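Long-range contacts in putative ferredoxin--NADP reductase (Plasmodium falciparum 3D7, PDB 2OK8), which probably catalyses FAD-dependent electron transfer between ferredoxin and NADP(H), and may play a role in the terminal step of isoprenoid precursor synthesis: residues Y218-I223 and Y244-K249; N251-S256 and I289-M294; D22-V27 and V35-I40; T268-L273 and M294-S299. All coordinates share one frame; numbering follows the deposited sequence.

Contact 1 of 4, residues Y218-I223 and Y244-K249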
loop_
_atom_site.group_PDB
_atom_site.type_symbol
_atom_site.label_atom_id
_atom_site.label_comp_id
_atom_site.label_asym_id
_atom_site.label_seq_id
_atom_site.Cartn_x
_atom_site.Cartn_y
_atom_site.Cartn_z
ATOM N N TYR A 218 14.731 -17.191 16.768
ATOM C CA TYR A 218 14.128 -17.540 18.067
ATOM C C TYR A 218 14.879 -18.694 18.765
ATOM O O TYR A 218 15.277 -18.588 19.934
ATOM C CB TYR A 218 12.637 -17.882 17.908
ATOM C CG TYR A 218 11.925 -18.216 19.209
ATOM C CD1 TYR A 218 11.204 -17.248 19.884
ATOM C CD2 TYR A 218 11.973 -19.508 19.757
ATOM C CE1 TYR A 218 10.543 -17.539 21.073
ATOM C CE2 TYR A 218 11.318 -19.817 20.951
ATOM C CZ TYR A 218 10.610 -18.815 21.599
ATOM O OH TYR A 218 9.960 -19.067 22.772
ATOM N N ASN A 219 15.063 -19.786 18.037
ATOM C CA ASN A 219 15.755 -20.958 18.539
ATOM C C ASN A 219 16.267 -21.737 17.362
ATOM O O ASN A 219 16.058 -21.334 16.228
ATOM C CB ASN A 219 14.849 -21.821 19.434
ATOM C CG ASN A 219 13.617 -22.413 18.697
ATOM O OD1 ASN A 219 13.518 -22.427 17.465
ATOM N ND2 ASN A 219 12.681 -22.909 19.478
ATOM N N GLU A 220 16.927 -22.854 17.639
ATOM C CA GLU A 220 17.569 -23.710 16.645
ATOM C C GLU A 220 16.613 -24.250 15.595
ATOM O O GLU A 220 16.962 -24.393 14.419
ATOM C CB GLU A 220 18.191 -24.871 17.404
ATOM C CG GLU A 220 19.065 -25.794 16.605
ATOM C CD GLU A 220 19.575 -26.958 17.452
ATOM O OE1 GLU A 220 20.265 -27.838 16.894
ATOM O OE2 GLU A 220 19.289 -26.994 18.673
ATOM N N ASP A 221 15.409 -24.596 16.033
ATOM C CA ASP A 221 14.387 -25.119 15.138
ATOM C C ASP A 221 13.824 -24.051 14.184
ATOM O O ASP A 221 13.145 -24.379 13.217
ATOM C CB ASP A 221 13.277 -25.794 15.951
ATOM C CG ASP A 221 13.568 -27.264 16.232
ATOM O OD1 ASP A 221 14.754 -27.685 16.151
ATOM O OD2 ASP A 221 12.608 -28.014 16.514
ATOM N N SER A 222 14.141 -22.786 14.459
ATOM C CA SER A 222 13.676 -21.658 13.677
ATOM C C SER A 222 14.693 -21.195 12.648
ATOM O O SER A 222 14.419 -20.255 11.907
ATOM C CB SER A 222 13.325 -20.488 14.589
ATOM O OG SER A 222 12.397 -20.883 15.578
ATOM N N ILE A 223 15.862 -21.837 12.612
ATOM C CA ILE A 223 16.877 -21.520 11.616
ATOM C C ILE A 223 16.330 -21.900 10.256
ATOM O O ILE A 223 16.073 -23.079 9.997
ATOM C CB ILE A 223 18.215 -22.270 11.846
ATOM C CG1 ILE A 223 18.873 -21.839 13.151
ATOM C CG2 ILE A 223 19.189 -22.031 10.678
ATOM C CD1 ILE A 223 19.974 -22.780 13.566
ATOM N N TYR A 244 25.185 -18.617 14.789
ATOM C CA TYR A 244 23.771 -18.596 15.141
ATOM C C TYR A 244 23.591 -17.937 16.495
ATOM O O TYR A 244 24.366 -18.181 17.413
ATOM C CB TYR A 244 23.187 -20.014 15.183
ATOM C CG TYR A 244 23.313 -20.760 13.879
ATOM C CD1 TYR A 244 24.132 -21.870 13.774
ATOM C CD2 TYR A 244 22.626 -20.328 12.736
ATOM C CE1 TYR A 244 24.265 -22.548 12.562
ATOM C CE2 TYR A 244 22.750 -21.006 11.525
ATOM C CZ TYR A 244 23.565 -22.112 11.445
ATOM O OH TYR A 244 23.691 -22.782 10.241
ATOM N N VAL A 245 22.569 -17.094 16.594
ATOM C CA VAL A 245 22.206 -16.424 17.818
ATOM C C VAL A 245 20.749 -16.760 18.057
ATOM O O VAL A 245 19.909 -16.515 17.187
ATOM C CB VAL A 245 22.330 -14.890 17.689
ATOM C CG1 VAL A 245 22.175 -14.240 19.028
ATOM C CG2 VAL A 245 23.656 -14.508 17.073
ATOM N N PHE A 246 20.447 -17.335 19.222
ATOM C CA PHE A 246 19.059 -17.663 19.562
ATOM C C PHE A 246 18.563 -16.734 20.643
ATOM O O PHE A 246 19.197 -16.575 21.682
ATOM C CB PHE A 246 18.902 -19.121 19.962
ATOM C CG PHE A 246 19.557 -20.079 19.007
ATOM C CD1 PHE A 246 20.458 -21.035 19.469
ATOM C CD2 PHE A 246 19.294 -20.014 17.637
ATOM C CE1 PHE A 246 21.089 -21.920 18.568
ATOM C CE2 PHE A 246 19.918 -20.891 16.739
ATOM C CZ PHE A 246 20.806 -21.840 17.199
ATOM N N SER A 247 17.441 -16.086 20.365
ATOM C CA SER A 247 16.909 -15.086 21.258
ATOM C C SER A 247 15.879 -15.675 22.217
ATOM O O SER A 247 15.731 -15.186 23.332
ATOM C CB SER A 247 16.305 -13.925 20.458
ATOM O OG SER A 247 15.114 -14.321 19.804
ATOM N N TYR A 248 15.176 -16.723 21.788
ATOM C CA TYR A 248 14.007 -17.231 22.542
ATOM C C TYR A 248 13.004 -16.105 22.814
ATOM O O TYR A 248 12.373 -16.052 23.868
ATOM C CB TYR A 248 14.426 -17.983 23.828
ATOM C CG TYR A 248 15.456 -19.048 23.535
ATOM C CD1 TYR A 248 16.807 -18.805 23.744
ATOM C CD2 TYR A 248 15.088 -20.271 23.006
ATOM C CE1 TYR A 248 17.766 -19.763 23.449
ATOM C CE2 TYR A 248 16.048 -21.246 22.703
ATOM C CZ TYR A 248 17.382 -20.973 22.931
ATOM O OH TYR A 248 18.350 -21.906 22.636
ATOM N N LYS A 249 12.873 -15.198 21.850
ATOM C CA LYS A 249 11.892 -14.120 21.929
ATOM C C LYS A 249 11.280 -13.869 20.559
ATOM O O LYS A 249 11.997 -13.655 19.588
ATOM C CB LYS A 249 12.515 -12.842 22.504
ATOM C CG LYS A 249 12.940 -12.992 23.964
ATOM C CD LYS A 249 13.252 -11.678 24.602
ATOM C CE LYS A 249 13.371 -11.830 26.105
ATOM N NZ LYS A 249 13.413 -10.484 26.764
HETATM O O HOH W 1 17.666 -23.551 20.496
#

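Contact 2 of 4, residues N251-S256 and I289-M294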
loop_
_atom_site.group_PDB
_atom_site.type_symbol
_atom_site.label_atom_id
_atom_site.label_comp_id
_atom_site.label_asym_id
_atom_site.label_seq_id
_atom_site.Cartn_x
_atom_site.Cartn_y
_atom_site.Cartn_z
ATOM N N ASN A 251 9.558 -11.336 19.754
ATOM C CA ASN A 251 9.785 -9.923 19.471
ATOM C C ASN A 251 11.069 -9.657 18.667
ATOM O O ASN A 251 12.178 -9.923 19.148
ATOM C CB ASN A 251 9.831 -9.152 20.789
ATOM C CG ASN A 251 9.758 -7.659 20.590
ATOM O OD1 ASN A 251 8.910 -7.158 19.850
ATOM N ND2 ASN A 251 10.642 -6.933 21.260
ATOM N N SER A 252 10.912 -9.112 17.461
ATOM C CA SER A 252 12.039 -8.817 16.560
ATOM C C SER A 252 13.064 -7.810 17.088
ATOM O O SER A 252 14.263 -7.931 16.822
ATOM C CB SER A 252 11.516 -8.335 15.212
ATOM O OG SER A 252 11.178 -9.423 14.373
ATOM N N ASP A 253 12.589 -6.820 17.832
ATOM C CA ASP A 253 13.453 -5.818 18.438
ATOM C C ASP A 253 14.351 -6.428 19.524
ATOM O O ASP A 253 15.460 -5.946 19.764
ATOM C CB ASP A 253 12.596 -4.667 18.991
ATOM C CG ASP A 253 13.427 -3.481 19.493
ATOM O OD1 ASP A 253 14.136 -2.818 18.689
ATOM O OD2 ASP A 253 13.346 -3.201 20.707
ATOM N N ALA A 254 13.878 -7.491 20.172
ATOM C CA ALA A 254 14.686 -8.205 21.152
ATOM C C ALA A 254 15.700 -9.137 20.478
ATOM O O ALA A 254 16.843 -9.248 20.932
ATOM C CB ALA A 254 13.806 -8.977 22.101
ATOM N N THR A 255 15.273 -9.801 19.399
ATOM C CA THR A 255 16.156 -10.633 18.582
ATOM C C THR A 255 17.342 -9.842 18.035
ATOM O O THR A 255 18.477 -10.312 18.093
ATOM C CB THR A 255 15.387 -11.314 17.429
ATOM O OG1 THR A 255 14.329 -12.102 17.978
ATOM C CG2 THR A 255 16.292 -12.242 16.648
ATOM N N SER A 256 17.074 -8.635 17.526
ATOM C CA SER A 256 18.122 -7.794 16.961
ATOM C C SER A 256 19.121 -7.323 18.015
ATOM O O SER A 256 20.306 -7.184 17.720
ATOM C CB SER A 256 17.528 -6.627 16.165
ATOM O OG SER A 256 16.851 -5.721 17.006
ATOM N N ILE A 289 17.860 -3.954 13.541
ATOM C CA ILE A 289 19.298 -4.263 13.440
ATOM C C ILE A 289 20.122 -3.169 12.828
ATOM O O ILE A 289 21.311 -3.056 13.130
ATOM C CB ILE A 289 19.683 -5.533 12.613
ATOM C CG1 ILE A 289 18.611 -5.917 11.595
ATOM C CG2 ILE A 289 20.153 -6.676 13.539
ATOM C CD1 ILE A 289 19.009 -7.093 10.712
ATOM N N ARG A 290 19.522 -2.380 11.948
ATOM C CA ARG A 290 20.329 -1.508 11.111
ATOM C C ARG A 290 21.118 -0.561 11.986
ATOM O O ARG A 290 22.345 -0.526 11.908
ATOM C CB ARG A 290 19.486 -0.737 10.096
ATOM C CG ARG A 290 20.320 0.062 9.122
ATOM C CD ARG A 290 19.737 1.438 8.893
ATOM N NE ARG A 290 18.530 1.405 8.073
ATOM C CZ ARG A 290 18.466 1.790 6.800
ATOM N NH1 ARG A 290 19.543 2.254 6.170
ATOM N NH2 ARG A 290 17.311 1.714 6.155
ATOM N N TYR A 291 20.419 0.168 12.850
ATOM C CA TYR A 291 21.080 1.189 13.642
ATOM C C TYR A 291 21.950 0.546 14.724
ATOM O O TYR A 291 22.935 1.131 15.158
ATOM C CB TYR A 291 20.070 2.203 14.220
ATOM C CG TYR A 291 19.314 1.690 15.425
ATOM C CD1 TYR A 291 19.827 1.855 16.727
ATOM C CD2 TYR A 291 18.100 1.017 15.270
ATOM C CE1 TYR A 291 19.138 1.357 17.836
ATOM C CE2 TYR A 291 17.401 0.532 16.367
ATOM C CZ TYR A 291 17.919 0.702 17.642
ATOM O OH TYR A 291 17.211 0.208 18.717
ATOM N N LYS A 292 21.592 -0.665 15.130
ATOM C CA LYS A 292 22.371 -1.401 16.107
ATOM C C LYS A 292 23.726 -1.853 15.568
ATOM O O LYS A 292 24.709 -1.879 16.306
ATOM C CB LYS A 292 21.581 -2.592 16.619
ATOM C CG LYS A 292 20.497 -2.199 17.575
ATOM C CD LYS A 292 19.548 -3.349 17.822
ATOM C CE LYS A 292 18.509 -2.939 18.823
ATOM N NZ LYS A 292 17.168 -3.406 18.409
ATOM N N VAL A 293 23.780 -2.201 14.286
ATOM C CA VAL A 293 25.044 -2.519 13.632
ATOM C C VAL A 293 25.857 -1.239 13.373
ATOM O O VAL A 293 27.072 -1.218 13.571
ATOM C CB VAL A 293 24.825 -3.359 12.334
ATOM C CG1 VAL A 293 26.143 -3.671 11.655
ATOM C CG2 VAL A 293 24.096 -4.654 12.669
ATOM N N MET A 294 25.187 -0.167 12.965
ATOM C CA MET A 294 25.873 1.108 12.748
ATOM C C MET A 294 26.475 1.663 14.029
ATOM O O MET A 294 27.560 2.240 13.992
ATOM C CB MET A 294 24.946 2.148 12.093
ATOM C CG MET A 294 24.352 1.717 10.744
ATOM S SD MET A 294 25.610 1.106 9.592
ATOM C CE MET A 294 26.423 2.642 9.213
#

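Contact 3 of 4, residues D22-V27 and V35-I40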
loop_
_atom_site.group_PDB
_atom_site.type_symbol
_atom_site.label_atom_id
_atom_site.label_comp_id
_atom_site.label_asym_id
_atom_site.label_seq_id
_atom_site.Cartn_x
_atom_site.Cartn_y
_atom_site.Cartn_z
ATOM N N ASP A 22 5.958 -26.150 -5.313
ATOM C CA ASP A 22 6.143 -26.771 -3.988
ATOM C C ASP A 22 5.944 -25.768 -2.844
ATOM O O ASP A 22 6.068 -24.561 -3.031
ATOM C CB ASP A 22 7.532 -27.413 -3.878
ATOM C CG ASP A 22 7.549 -28.664 -2.992
ATOM O OD1 ASP A 22 6.525 -28.991 -2.335
ATOM O OD2 ASP A 22 8.609 -29.334 -2.968
ATOM N N LYS A 23 5.642 -26.289 -1.662
ATOM C CA LYS A 23 5.406 -25.492 -0.474
ATOM C C LYS A 23 5.827 -26.300 0.755
ATOM O O LYS A 23 5.121 -27.202 1.187
ATOM C CB LYS A 23 3.925 -25.136 -0.388
ATOM C CG LYS A 23 3.577 -24.142 0.694
ATOM C CD LYS A 23 2.101 -24.225 0.969
ATOM C CE LYS A 23 1.673 -23.169 1.938
ATOM N NZ LYS A 23 0.193 -23.104 1.950
ATOM N N ILE A 24 6.979 -25.964 1.313
ATOM C CA ILE A 24 7.610 -26.749 2.378
ATOM C C ILE A 24 7.728 -25.896 3.637
ATOM O O ILE A 24 8.205 -24.762 3.548
ATOM C CB ILE A 24 9.039 -27.176 1.941
ATOM C CG1 ILE A 24 9.006 -27.825 0.553
ATOM C CG2 ILE A 24 9.671 -28.121 2.960
ATOM C CD1 ILE A 24 10.331 -27.893 -0.138
ATOM N N ASN A 25 7.301 -26.415 4.795
ATOM C CA ASN A 25 7.619 -25.762 6.063
ATOM C C ASN A 25 9.135 -25.733 6.172
ATOM O O ASN A 25 9.805 -26.729 5.880
ATOM C CB ASN A 25 7.005 -26.470 7.292
ATOM C CG ASN A 25 6.349 -25.476 8.311
ATOM O OD1 ASN A 25 6.900 -24.416 8.646
ATOM N ND2 ASN A 25 5.160 -25.838 8.795
ATOM N N LEU A 26 9.673 -24.578 6.542
ATOM C CA LEU A 26 11.098 -24.427 6.695
ATOM C C LEU A 26 11.561 -24.669 8.122
ATOM O O LEU A 26 12.757 -24.779 8.374
ATOM C CB LEU A 26 11.538 -23.036 6.261
ATOM C CG LEU A 26 11.967 -22.812 4.820
ATOM C CD1 LEU A 26 12.399 -21.377 4.681
ATOM C CD2 LEU A 26 13.086 -23.747 4.393
ATOM N N VAL A 27 10.629 -24.710 9.065
ATOM C CA VAL A 27 11.014 -24.819 10.458
ATOM C C VAL A 27 10.816 -26.239 11.038
ATOM O O VAL A 27 10.117 -27.082 10.453
ATOM C CB VAL A 27 10.323 -23.739 11.322
ATOM C CG1 VAL A 27 10.680 -22.344 10.826
ATOM C CG2 VAL A 27 8.823 -23.934 11.351
ATOM N N VAL A 35 6.700 -20.812 8.684
ATOM C CA VAL A 35 7.425 -20.242 7.560
ATOM C C VAL A 35 7.420 -21.273 6.452
ATOM O O VAL A 35 7.772 -22.430 6.676
ATOM C CB VAL A 35 8.901 -19.903 7.906
ATOM C CG1 VAL A 35 9.559 -19.088 6.772
ATOM C CG2 VAL A 35 9.003 -19.121 9.210
ATOM N N TYR A 36 7.016 -20.858 5.258
ATOM C CA TYR A 36 6.985 -21.748 4.112
ATOM C C TYR A 36 7.957 -21.299 3.063
ATOM O O TYR A 36 8.043 -20.118 2.747
ATOM C CB TYR A 36 5.581 -21.811 3.477
ATOM C CG TYR A 36 4.558 -22.442 4.366
ATOM C CD1 TYR A 36 3.614 -21.664 5.031
ATOM C CD2 TYR A 36 4.551 -23.817 4.580
ATOM C CE1 TYR A 36 2.685 -22.238 5.865
ATOM C CE2 TYR A 36 3.628 -24.400 5.418
ATOM C CZ TYR A 36 2.699 -23.603 6.058
ATOM O OH TYR A 36 1.783 -24.176 6.897
ATOM N N HIS A 37 8.678 -22.271 2.531
ATOM C CA HIS A 37 9.461 -22.139 1.320
ATOM C C HIS A 37 8.520 -22.460 0.155
ATOM O O HIS A 37 7.904 -23.525 0.114
ATOM C CB HIS A 37 10.605 -23.147 1.382
ATOM C CG HIS A 37 11.329 -23.341 0.091
ATOM N ND1 HIS A 37 12.444 -22.607 -0.249
ATOM C CD2 HIS A 37 11.125 -24.211 -0.925
ATOM C CE1 HIS A 37 12.889 -23.006 -1.428
ATOM N NE2 HIS A 37 12.105 -23.975 -1.861
ATOM N N LEU A 38 8.394 -21.520 -0.773
ATOM C CA LEU A 38 7.576 -21.710 -1.952
ATOM C C LEU A 38 8.470 -21.840 -3.150
ATOM O O LEU A 38 9.314 -20.990 -3.372
ATOM C CB LEU A 38 6.673 -20.505 -2.193
ATOM C CG LEU A 38 5.618 -20.023 -1.221
ATOM C CD1 LEU A 38 4.901 -18.884 -1.924
ATOM C CD2 LEU A 38 4.638 -21.120 -0.880
ATOM N N GLU A 39 8.290 -22.911 -3.916
ATOM C CA GLU A 39 8.963 -23.034 -5.194
ATOM C C GLU A 39 7.970 -22.640 -6.294
ATOM O O GLU A 39 6.857 -23.132 -6.340
ATOM C CB GLU A 39 9.515 -24.446 -5.390
ATOM C CG GLU A 39 10.541 -24.544 -6.530
ATOM C CD GLU A 39 11.070 -25.957 -6.727
ATOM O OE1 GLU A 39 10.719 -26.841 -5.908
ATOM O OE2 GLU A 39 11.839 -26.188 -7.693
ATOM N N ILE A 40 8.381 -21.733 -7.167
ATOM C CA ILE A 40 7.444 -21.066 -8.064
ATOM C C ILE A 40 7.913 -21.199 -9.497
ATOM O O ILE A 40 9.034 -20.798 -9.828
ATOM C CB ILE A 40 7.287 -19.551 -7.718
ATOM C CG1 ILE A 40 6.514 -19.355 -6.403
ATOM C CG2 ILE A 40 6.605 -18.806 -8.875
ATOM C CD1 ILE A 40 6.705 -17.944 -5.767
#

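Contact 4 of 4, residues T268-L273 and M294-S299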
loop_
_atom_site.group_PDB
_atom_site.type_symbol
_atom_site.label_atom_id
_atom_site.label_comp_id
_atom_site.label_asym_id
_atom_site.label_seq_id
_atom_site.Cartn_x
_atom_site.Cartn_y
_atom_site.Cartn_z
ATOM N N THR A 268 36.171 -8.181 17.848
ATOM C CA THR A 268 37.501 -8.249 17.281
ATOM C C THR A 268 37.451 -8.932 15.931
ATOM O O THR A 268 38.039 -8.430 14.973
ATOM C CB THR A 268 38.488 -8.932 18.252
ATOM O OG1 THR A 268 38.558 -8.142 19.445
ATOM C CG2 THR A 268 39.891 -9.018 17.656
ATOM N N GLU A 269 36.735 -10.056 15.850
ATOM C CA GLU A 269 36.421 -10.681 14.567
ATOM C C GLU A 269 35.689 -9.707 13.626
ATOM O O GLU A 269 36.186 -9.356 12.566
ATOM C CB GLU A 269 35.608 -11.963 14.775
ATOM C CG GLU A 269 35.209 -12.706 13.481
ATOM C CD GLU A 269 34.007 -13.665 13.665
ATOM O OE1 GLU A 269 32.980 -13.253 14.237
ATOM O OE2 GLU A 269 34.082 -14.836 13.221
ATOM N N PHE A 270 34.521 -9.253 14.033
ATOM C CA PHE A 270 33.688 -8.417 13.194
ATOM C C PHE A 270 34.370 -7.118 12.707
ATOM O O PHE A 270 34.176 -6.689 11.567
ATOM C CB PHE A 270 32.412 -8.096 13.963
ATOM C CG PHE A 270 31.491 -7.155 13.254
ATOM C CD1 PHE A 270 30.529 -7.637 12.364
ATOM C CD2 PHE A 270 31.563 -5.787 13.493
ATOM C CE1 PHE A 270 29.676 -6.758 11.709
ATOM C CE2 PHE A 270 30.697 -4.904 12.854
ATOM C CZ PHE A 270 29.755 -5.394 11.956
ATOM N N LEU A 271 35.154 -6.486 13.572
ATOM C CA LEU A 271 35.661 -5.162 13.277
ATOM C C LEU A 271 36.928 -5.225 12.464
ATOM O O LEU A 271 37.179 -4.317 11.684
ATOM C CB LEU A 271 35.848 -4.328 14.543
ATOM C CG LEU A 271 34.618 -3.851 15.315
ATOM C CD1 LEU A 271 34.999 -3.433 16.745
ATOM C CD2 LEU A 271 33.906 -2.698 14.596
ATOM N N ASN A 272 37.732 -6.271 12.640
ATOM C CA ASN A 272 38.815 -6.533 11.685
ATOM C C ASN A 272 38.322 -6.908 10.299
ATOM O O ASN A 272 38.914 -6.517 9.299
ATOM C CB ASN A 272 39.766 -7.609 12.176
ATOM C CG ASN A 272 40.800 -7.060 13.104
ATOM O OD1 ASN A 272 41.887 -6.659 12.679
ATOM N ND2 ASN A 272 40.456 -6.989 14.378
ATOM N N LEU A 273 37.243 -7.676 10.240
ATOM C CA LEU A 273 36.660 -8.011 8.963
ATOM C C LEU A 273 36.272 -6.738 8.222
ATOM O O LEU A 273 36.640 -6.571 7.065
ATOM C CB LEU A 273 35.484 -8.971 9.119
ATOM C CG LEU A 273 35.930 -10.406 9.425
ATOM C CD1 LEU A 273 34.739 -11.267 9.847
ATOM C CD2 LEU A 273 36.650 -11.018 8.252
ATOM N N MET A 294 25.187 -0.167 12.965
ATOM C CA MET A 294 25.873 1.108 12.748
ATOM C C MET A 294 26.475 1.663 14.029
ATOM O O MET A 294 27.560 2.240 13.992
ATOM C CB MET A 294 24.946 2.148 12.093
ATOM C CG MET A 294 24.352 1.717 10.744
ATOM S SD MET A 294 25.610 1.106 9.592
ATOM C CE MET A 294 26.423 2.642 9.213
ATOM N N ASP A 295 25.773 1.493 15.152
ATOM C CA ASP A 295 26.268 1.915 16.470
ATOM C C ASP A 295 27.586 1.244 16.847
ATOM O O ASP A 295 28.500 1.902 17.345
ATOM C CB ASP A 295 25.215 1.663 17.557
ATOM C CG ASP A 295 24.144 2.755 17.613
ATOM O OD1 ASP A 295 24.234 3.737 16.838
ATOM O OD2 ASP A 295 23.208 2.629 18.439
ATOM N N ILE A 296 27.685 -0.054 16.580
ATOM C CA ILE A 296 28.917 -0.811 16.801
ATOM C C ILE A 296 30.098 -0.253 16.001
ATOM O O ILE A 296 31.212 -0.141 16.515
ATOM C CB ILE A 296 28.751 -2.311 16.445
ATOM C CG1 ILE A 296 27.678 -2.963 17.328
ATOM C CG2 ILE A 296 30.089 -3.041 16.586
ATOM C CD1 ILE A 296 27.122 -4.269 16.769
ATOM N N LEU A 297 29.846 0.071 14.741
ATOM C CA LEU A 297 30.866 0.629 13.864
ATOM C C LEU A 297 31.263 2.034 14.297
ATOM O O LEU A 297 32.448 2.364 14.361
ATOM C CB LEU A 297 30.380 0.616 12.415
ATOM C CG LEU A 297 30.203 -0.773 11.810
ATOM C CD1 LEU A 297 29.490 -0.682 10.460
ATOM C CD2 LEU A 297 31.570 -1.425 11.664
ATOM N N LYS A 298 30.259 2.833 14.621
ATOM C CA LYS A 298 30.447 4.221 15.055
ATOM C C LYS A 298 31.123 4.373 16.412
ATOM O O LYS A 298 31.890 5.309 16.609
ATOM C CB LYS A 298 29.096 4.937 15.098
ATOM C CG LYS A 298 28.606 5.423 13.744
ATOM C CD LYS A 298 27.110 5.626 13.804
ATOM C CE LYS A 298 26.684 6.771 12.932
ATOM N NZ LYS A 298 25.390 7.303 13.422
ATOM N N SER A 299 30.835 3.469 17.347
ATOM C CA SER A 299 31.381 3.591 18.699
ATOM C C SER A 299 32.769 2.995 18.879
ATOM O O SER A 299 33.428 3.279 19.871
ATOM C CB SER A 299 30.413 3.033 19.757
ATOM O OG SER A 299 30.058 1.682 19.514
#

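Contact 1 of 4, residues Y218-I223 and Y244-K249
Tyr218 and Tyr248 meet through ring and backbone together. The CA of Tyr248 stands 3.7 Å from the centroid of the Tyr218 ring, almost on the ring normal, a CH-pi contact over the face. The ring comes to lie there because CG of Tyr218 is anti to its own backbone N (chi1 -178°). The same pair is also joined by a backbone hydrogen bond: Tyr248 N donates to Tyr218 O at 2.6 Å, on a lone pair and in the carbonyl plane. That oxygen also lies over one face of the Tyr248 ring.

Packing continues tightly at the strand end. Ile223 CD1 sits over one face of the Tyr244 ring, 3.8 Å from its centroid, while touching the edge of the Phe246 ring at CE2 (3.7 Å). Glu220 CA lies over a face of Phe246. Val217 and Leu229 add to this apolar cluster. On the buried side, Ser247 OG accepts from Lys249 N, an ST turn, and is hydrogen-bonded to Thr255.

The solvent side is looser. There a water bridges Glu220 N (3.0 Å) and Tyr248 OH (2.8 Å), and Lys249 and Glu220 are exposed. With Tyr218 and Ser247 both likely NADP(+)-binding residues, these loops at the C-terminal ends of parallel strands are characteristic of the nucleotide site of the ferredoxin-NADP reductase NADP-binding domain.

Contact 2 of 4, residues N251-S256 and I289-M294
The ammonium nitrogen of Lys292 is gripped by three oxygens of the facing helix. Its shortest bond runs from Lys292 NZ to Ser256 OG at 2.7 Å; a salt bridge joins it to Asp253 OD1, the hydrogen bond within it weak at 3.1 Å from Lys292 NZ, and a weak bond to Asp253 O (3.3 Å from Lys292 NZ) is added. The setting is a pair of helices in the alpha/beta NADP-binding domain, 252-265 and 288-300, running nearly parallel: the short segments differ by 21° in direction and their axes approach to 10.3 Å. Lys292 spans this distance with an extended chain that bends only at its last torsion (chi4 137°), bringing the amine to the serine. Asp253 approaches at about a right angle to it, its carboxylate carried there with CG anti to the backbone N (chi1 -173°).

Residues that probably bind NADP(+) lie next to this polar cluster. Ser256 OG is also hydrogen-bonded to Ser288, and the side chain of Gln260 lies close to that of Lys292, so the buried amine lies beside the likely NADP(+) site. The positive charge would be partly balanced by Asp253, whose side chain lies on the more exposed margin. Beside the polar group, the contact turns apolar, and the methyl Ile289 CG2 rests against Ser256 CB at 3.7 Å.

Contact 3 of 4, residues D22-V27 and V35-I40
Lys23 brings CE over the face of the Tyr36 ring, 3.8 Å from its centroid, a CH-pi contact, and NZ follows at 4.7 Å in a cation-pi interaction. The extended lysine chain also runs beside Leu38, Lys23 CG to Leu38 CD2 3.6 Å. On the other face of the sheet, Ile24 CD1 touches CD2 of His37, and Leu26 CG packs on His37 CB.

The antiparallel backbone pairing sets this register. Ile24 and His37 form a hydrogen-bonded pair, with His37 N to Ile24 O at 2.7 Å and Ile24 N to His37 O at 2.9 Å; Leu26 N to Val35 O extends it. Asp22 and Glu39 continue it at the other end, where their like charges come close.

Further out, Lys23 NZ is held by carbonyls of Ile142, Lys143 and Leu145, His37 ND1 by Tyr225, and Glu39 OE2 by Asn113. The hairpin 16-25/35-41 thus lies in the antiparallel FAD-binding sheet, strand 35-41 flanked by strand 114-123, with helix 137-144 against Tyr36 and Leu38.

Contact 4 of 4, residues T268-L273 and M294-S299
Two helices of the alpha/beta NADP-binding domain, 267-275 and 288-300, meet here, packing beside the parallel sheet. Their short segments cross at -77° with axes 11.3 Å apart, so the contact is made mainly by side-chain ends.

Leu297 CD2 is the shared point. It lies 3.8 Å from Phe270 CE2 and 4.0 Å from Leu271 CD2, the methyl resting against both side chains of the other helix. Phe270 and Leu297 cross at about a right angle, whereas Leu271 and Leu297 slide past each other in opposite directions. The phenyl reaches the neighbouring helix because its CG stands opposite the backbone N (chi1 176°), which sends the ring outward. Ile296 CG2 adds a second apolar neighbour, 4.2 Å from Phe270 CE2 and 4.3 Å from Leu271 CD2.

The ring of Phe270 also rests on Ile174 and Ile176 of strand 173-178, and on Ile263 of helix 252-265, so it lies between the helices and the sheet. Ile296 packs on Gln260 and Tyr264 of that helix, and Leu297 on Phe303.

Within each helix a side chain bonds back to the backbone: Asn272 ND2 to Thr268 O, and Ser299 OG to Asp295 O. Since the interface consists of methyls and the Phe270 ring without polar pairing, its cohesion rests on van der Waals packing and the burial of apolar surface.

The contacts come along the chain with contact 3 first, in the FAD-binding domain, then contact 1, while contacts 2 and 4 interleave and share Met294 on helix 288-300. Contacts 1, 2 and 4 serve the NADP-binding part: the centres of contacts 1 and 2 lie about 14 Å apart, and Ser247 OG and Thr255 OG1, 3.0 Å apart, probably hydrogen-bond between them. Contacts 2 and 4 have centres about 15 Å apart, with Val293 touching Phe270. Contact 3 reaches contact 1 where Val27 packs on Asp221 and Ser222, joining the two domains; the centres of contacts 3 and 4 are about 35 Å apart, across the molecule. Local packing thus extends from flavin domain to nucleotide domain.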